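Local coordinates for metallo-beta-lactamase family protein (Thermus thermophilus, PDB 2ZO4) that binds two zinc ions in a metallo-beta-lactamase fold and is probably a hydrolase, its substrate not being established, at residues E183-A188 with V228-H233; D190-K195 with G235-V240. All coordinates share one frame; numbering follows the deposited sequence.

Contact 1. Residues E183-A188 with V228-H233; sequences EGVLLA and VAYAGH. With ZN (zinc ion), chain C.
Val185 and Tyr230 meet on one face of a parallel strand pair, the last two strands of a five-stranded sheet in the metallo-beta-lactamase fold, joined by a right-handed beta-alpha-beta crossover through helix 210-222. Val185 sends its two methyls to different partners. CG1, anti to the backbone N (chi1 168°), lies 3.6 Å from Tyr230 CE2, while CG2 sits beside Val228 CG1 at 3.8 Å, the two valines pointing the same way. Leu187 completes this face, its CD2 near the plane of the Tyr230 ring at the edge and 4.2 Å from Tyr230 CB. Leu186 and Ala229 pair on the other face, where Leu186 CD2 comes within 4.1 Å of Ala229 CB and the leucine also rests on Ala177 and Tyr179 of strand 176-180.

The register of Val185 with Val228, Leu186 with Ala229 and Leu187 with Tyr230 follows from the backbone ladder. Leu186 N donates to Val228 O, and Tyr230 N donates to Leu186 O at 2.8 Å, a nearly straight bond; Ala188 N then donates to Tyr230 O from above the carbonyl plane. At the opening end Val228 N reaches Gly184 O only weakly, 3.4 Å away. Gly184 and Val185 also form a G1 bulge opposite Leu180.

Past Ala231 the chain leaves the strand and reaches the metal site through Gly232 and His233. There His233, whose ND1 is hydrogen-bonded to Thr21 O, binds a zinc ion together with Asp74, His75, Asp190 and water 1, the bond from His233 NE2 to the metal measuring 2.1 Å.

Contact 2. Residues D190-K195 with G235-V240; sequences DALLEK and GPIADV. With ZN (zinc ion), chain B; ZN (zinc ion), chain C.
Two loops beside the dinuclear zinc site of the metallo-beta-lactamase fold, one following strand 185-189 and the other leading into helix 240-261, meet through Leu192, Glu194, Ile237 and Val240. The apolar part centres on Leu192 CD2, which lies 3.8 Å from Val240 CG1 and 4.0 Å from Ile237 CD1. Ala244 and Leu247 of helix 240-261 and Leu218 of helix 210-222 also touch Leu192, placing it between the loops and both helices. Ile237 crosses Leu192 obliquely; its CD1 meets the backbone at Leu193 C and Glu194 N, and CG1 packs on Glu194 CB at 3.8 Å.

The polar part lies at Glu194. Its CG stands between the backbone N and the carbonyl carbon (chi1 63°), the chain bends at chi2, and the carboxylate comes beside Gly235. Gly235 N donates to Glu194 OE2 at 2.9 Å, approaching from well above the carboxylate plane, and the angle of 144° at the hydrogen makes it a bent bond. Water 2 provides a second bridge, accepting from Glu194 N and donating to Gly235 O at 2.8 Å. Both backbone polar atoms of Gly235, N directly and O through water 2, are therefore tied to Glu194.

At the start of the first loop Asp190 OD2 binds the zinc ion held by His233 at 2.1 Å and the second zinc ion, ligated by His70, His72 and His171, at a longer 2.6 Å; each ion also binds water 1. A bridging aspartate of this kind is characteristic of the dinuclear site of the metallo-beta-lactamase superfamily.

The contacts are neighbours, with centres 7 Å apart on the same side of the chain's centre. Their segments alternate along the sequence: 183-188, 190-195, 228-233, 235-240. Contact 1 pairs strands 185-189 and 228-231, whereas contact 2 joins the loops leaving those strands, and helix 210-222 lies in the connection between them. They touch directly: Ala229 O and Ile237 N, 2.8 Å apart, probably form a hydrogen bond, and Ala231 CB packs against Leu192 O. Each strand is followed, just past its C-terminal end, by a ligand of the same zinc ion: Asp190 of contact 2 after 185-189, His233 of contact 1 after 228-231.

Contact 1. Residues E183-A188 with V228-H233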
# COMPACT_ATOMS: atom_id res chain seq x y z
N GLU A 183 -4.29 -15.73 -17.46
CA GLU A 183 -5.37 -16.12 -16.55
C GLU A 183 -6.33 -14.96 -16.27
O GLU A 183 -7.49 -15.17 -15.90
CB GLU A 183 -4.79 -16.67 -15.24
CG GLU A 183 -3.90 -17.91 -15.40
CD GLU A 183 -2.42 -17.58 -15.62
OE1 GLU A 183 -2.09 -16.47 -16.07
OE2 GLU A 183 -1.58 -18.46 -15.35
N GLY A 184 -5.83 -13.73 -16.43
CA GLY A 184 -6.63 -12.53 -16.16
C GLY A 184 -6.79 -12.31 -14.68
O GLY A 184 -7.76 -11.68 -14.24
N VAL A 185 -5.85 -12.83 -13.90
CA VAL A 185 -5.88 -12.75 -12.45
C VAL A 185 -4.94 -11.64 -12.00
O VAL A 185 -3.75 -11.65 -12.32
CB VAL A 185 -5.50 -14.11 -11.79
CG1 VAL A 185 -5.27 -13.94 -10.29
CG2 VAL A 185 -6.59 -15.15 -12.06
N LEU A 186 -5.50 -10.67 -11.27
CA LEU A 186 -4.75 -9.52 -10.78
C LEU A 186 -4.48 -9.66 -9.29
O LEU A 186 -5.41 -9.79 -8.49
CB LEU A 186 -5.52 -8.22 -11.04
CG LEU A 186 -4.93 -6.90 -10.51
CD1 LEU A 186 -3.57 -6.59 -11.14
CD2 LEU A 186 -5.90 -5.74 -10.72
N LEU A 187 -3.20 -9.62 -8.93
CA LEU A 187 -2.80 -9.54 -7.53
C LEU A 187 -2.60 -8.06 -7.28
O LEU A 187 -1.53 -7.50 -7.57
CB LEU A 187 -1.54 -10.37 -7.27
CG LEU A 187 -1.62 -11.85 -7.68
CD1 LEU A 187 -0.28 -12.56 -7.48
CD2 LEU A 187 -2.75 -12.60 -6.94
N ALA A 188 -3.65 -7.42 -6.76
CA ALA A 188 -3.79 -5.97 -6.79
C ALA A 188 -3.05 -5.22 -5.69
O ALA A 188 -2.92 -4.00 -5.76
CB ALA A 188 -5.28 -5.59 -6.77
N VAL A 228 -10.58 -11.10 -12.42
CA VAL A 228 -10.74 -11.11 -10.96
C VAL A 228 -9.52 -10.44 -10.32
O VAL A 228 -8.43 -10.46 -10.88
CB VAL A 228 -10.93 -12.57 -10.42
CG1 VAL A 228 -9.66 -13.40 -10.59
CG2 VAL A 228 -11.39 -12.56 -8.96
N ALA A 229 -9.73 -9.82 -9.16
CA ALA A 229 -8.62 -9.25 -8.40
C ALA A 229 -8.57 -9.81 -6.99
O ALA A 229 -9.59 -9.87 -6.31
CB ALA A 229 -8.68 -7.73 -8.37
N TYR A 230 -7.37 -10.22 -6.59
CA TYR A 230 -7.12 -10.63 -5.22
C TYR A 230 -6.20 -9.60 -4.59
O TYR A 230 -5.04 -9.45 -4.99
CB TYR A 230 -6.50 -12.03 -5.17
CG TYR A 230 -7.31 -13.10 -5.88
CD1 TYR A 230 -8.61 -13.40 -5.48
CD2 TYR A 230 -6.77 -13.80 -6.95
CE1 TYR A 230 -9.36 -14.38 -6.14
CE2 TYR A 230 -7.50 -14.78 -7.61
CZ TYR A 230 -8.79 -15.06 -7.20
OH TYR A 230 -9.52 -16.03 -7.85
N ALA A 231 -6.74 -8.87 -3.62
CA ALA A 231 -6.09 -7.69 -3.06
C ALA A 231 -5.41 -7.98 -1.72
O ALA A 231 -5.44 -9.11 -1.23
CB ALA A 231 -7.09 -6.56 -2.93
N GLY A 232 -4.79 -6.95 -1.15
CA GLY A 232 -4.03 -7.08 0.09
C GLY A 232 -4.90 -7.22 1.33
O GLY A 232 -4.44 -7.70 2.36
N HIS A 233 -6.16 -6.80 1.22
CA HIS A 233 -7.11 -6.91 2.33
C HIS A 233 -8.50 -7.25 1.81
O HIS A 233 -8.82 -6.99 0.64
CB HIS A 233 -7.16 -5.62 3.15
CG HIS A 233 -5.81 -5.16 3.62
ND1 HIS A 233 -5.19 -5.68 4.73
CD2 HIS A 233 -4.96 -4.23 3.12
CE1 HIS A 233 -4.02 -5.09 4.90
NE2 HIS A 233 -3.86 -4.21 3.93
ZN ZN C . -2.07 -3.32 3.28
O HOH W 1 -1.20 -1.62 3.81

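Contact 2. Residues D190-K195 with G235-V240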
# COMPACT_ATOMS: atom_id res chain seq x y z
N ASP A 190 -2.66 -3.19 -2.46
CA ASP A 190 -3.62 -2.23 -1.92
C ASP A 190 -3.99 -1.12 -2.91
O ASP A 190 -4.43 -0.06 -2.50
CB ASP A 190 -3.10 -1.62 -0.62
CG ASP A 190 -2.98 -2.63 0.51
OD1 ASP A 190 -3.28 -3.83 0.31
OD2 ASP A 190 -2.55 -2.21 1.60
N ALA A 191 -3.82 -1.37 -4.21
CA ALA A 191 -4.24 -0.39 -5.23
C ALA A 191 -5.76 -0.38 -5.38
O ALA A 191 -6.34 0.59 -5.89
CB ALA A 191 -3.57 -0.71 -6.57
N LEU A 192 -6.38 -1.47 -4.94
CA LEU A 192 -7.81 -1.70 -5.05
C LEU A 192 -8.24 -2.59 -3.88
O LEU A 192 -7.55 -3.56 -3.55
CB LEU A 192 -8.11 -2.43 -6.37
CG LEU A 192 -9.42 -2.21 -7.12
CD1 LEU A 192 -9.46 -0.83 -7.76
CD2 LEU A 192 -9.60 -3.28 -8.18
N LEU A 193 -9.35 -2.24 -3.24
CA LEU A 193 -9.96 -3.06 -2.19
C LEU A 193 -11.47 -3.08 -2.38
O LEU A 193 -12.03 -2.13 -2.91
CB LEU A 193 -9.62 -2.52 -0.79
CG LEU A 193 -8.17 -2.48 -0.30
CD1 LEU A 193 -8.08 -1.75 1.04
CD2 LEU A 193 -7.56 -3.88 -0.19
N GLU A 194 -12.12 -4.16 -1.94
CA GLU A 194 -13.58 -4.32 -2.14
C GLU A 194 -14.50 -3.54 -1.19
O GLU A 194 -15.58 -3.11 -1.59
CB GLU A 194 -13.99 -5.80 -2.13
CG GLU A 194 -13.73 -6.53 -0.81
CD GLU A 194 -14.77 -7.59 -0.47
OE1 GLU A 194 -15.65 -7.88 -1.32
OE2 GLU A 194 -14.72 -8.12 0.66
N LYS A 195 -14.10 -3.36 0.06
CA LYS A 195 -15.04 -2.82 1.06
C LYS A 195 -14.89 -1.32 1.27
O LYS A 195 -15.87 -0.57 1.26
CB LYS A 195 -14.91 -3.57 2.39
N GLY A 235 -12.12 -9.42 0.83
CA GLY A 235 -12.45 -10.50 -0.10
C GLY A 235 -12.05 -10.23 -1.53
O GLY A 235 -11.57 -9.14 -1.85
N PRO A 236 -12.24 -11.23 -2.42
CA PRO A 236 -11.92 -11.13 -3.85
C PRO A 236 -12.79 -10.09 -4.55
O PRO A 236 -13.91 -9.81 -4.11
CB PRO A 236 -12.22 -12.53 -4.39
CG PRO A 236 -12.32 -13.42 -3.19
CD PRO A 236 -12.79 -12.56 -2.07
N ILE A 237 -12.27 -9.52 -5.64
CA ILE A 237 -12.98 -8.51 -6.42
C ILE A 237 -13.36 -9.11 -7.78
O ILE A 237 -12.51 -9.28 -8.65
CB ILE A 237 -12.15 -7.20 -6.58
CG1 ILE A 237 -11.86 -6.59 -5.20
CG2 ILE A 237 -12.87 -6.19 -7.48
CD1 ILE A 237 -10.65 -5.65 -5.16
N ALA A 238 -14.64 -9.43 -7.94
CA ALA A 238 -15.12 -10.15 -9.12
C ALA A 238 -15.21 -9.27 -10.36
O ALA A 238 -14.91 -9.72 -11.47
CB ALA A 238 -16.46 -10.82 -8.83
N ASP A 239 -15.62 -8.01 -10.17
CA ASP A 239 -15.65 -7.04 -11.26
C ASP A 239 -14.67 -5.90 -10.96
O ASP A 239 -14.98 -4.98 -10.19
CB ASP A 239 -17.07 -6.51 -11.50
CG ASP A 239 -17.22 -5.76 -12.83
OD1 ASP A 239 -16.25 -5.10 -13.26
OD2 ASP A 239 -18.31 -5.83 -13.43
N VAL A 240 -13.50 -5.97 -11.58
CA VAL A 240 -12.40 -5.04 -11.32
C VAL A 240 -12.71 -3.63 -11.82
O VAL A 240 -12.47 -2.65 -11.11
CB VAL A 240 -11.06 -5.57 -11.89
CG1 VAL A 240 -9.94 -4.54 -11.74
CG2 VAL A 240 -10.67 -6.87 -11.21
ZN ZN B . -0.76 -0.47 2.22
ZN ZN C . -2.07 -3.32 3.28
O HOH W 2 -10.40 -6.58 -1.45
O HOH W 1 -1.20 -1.62 3.81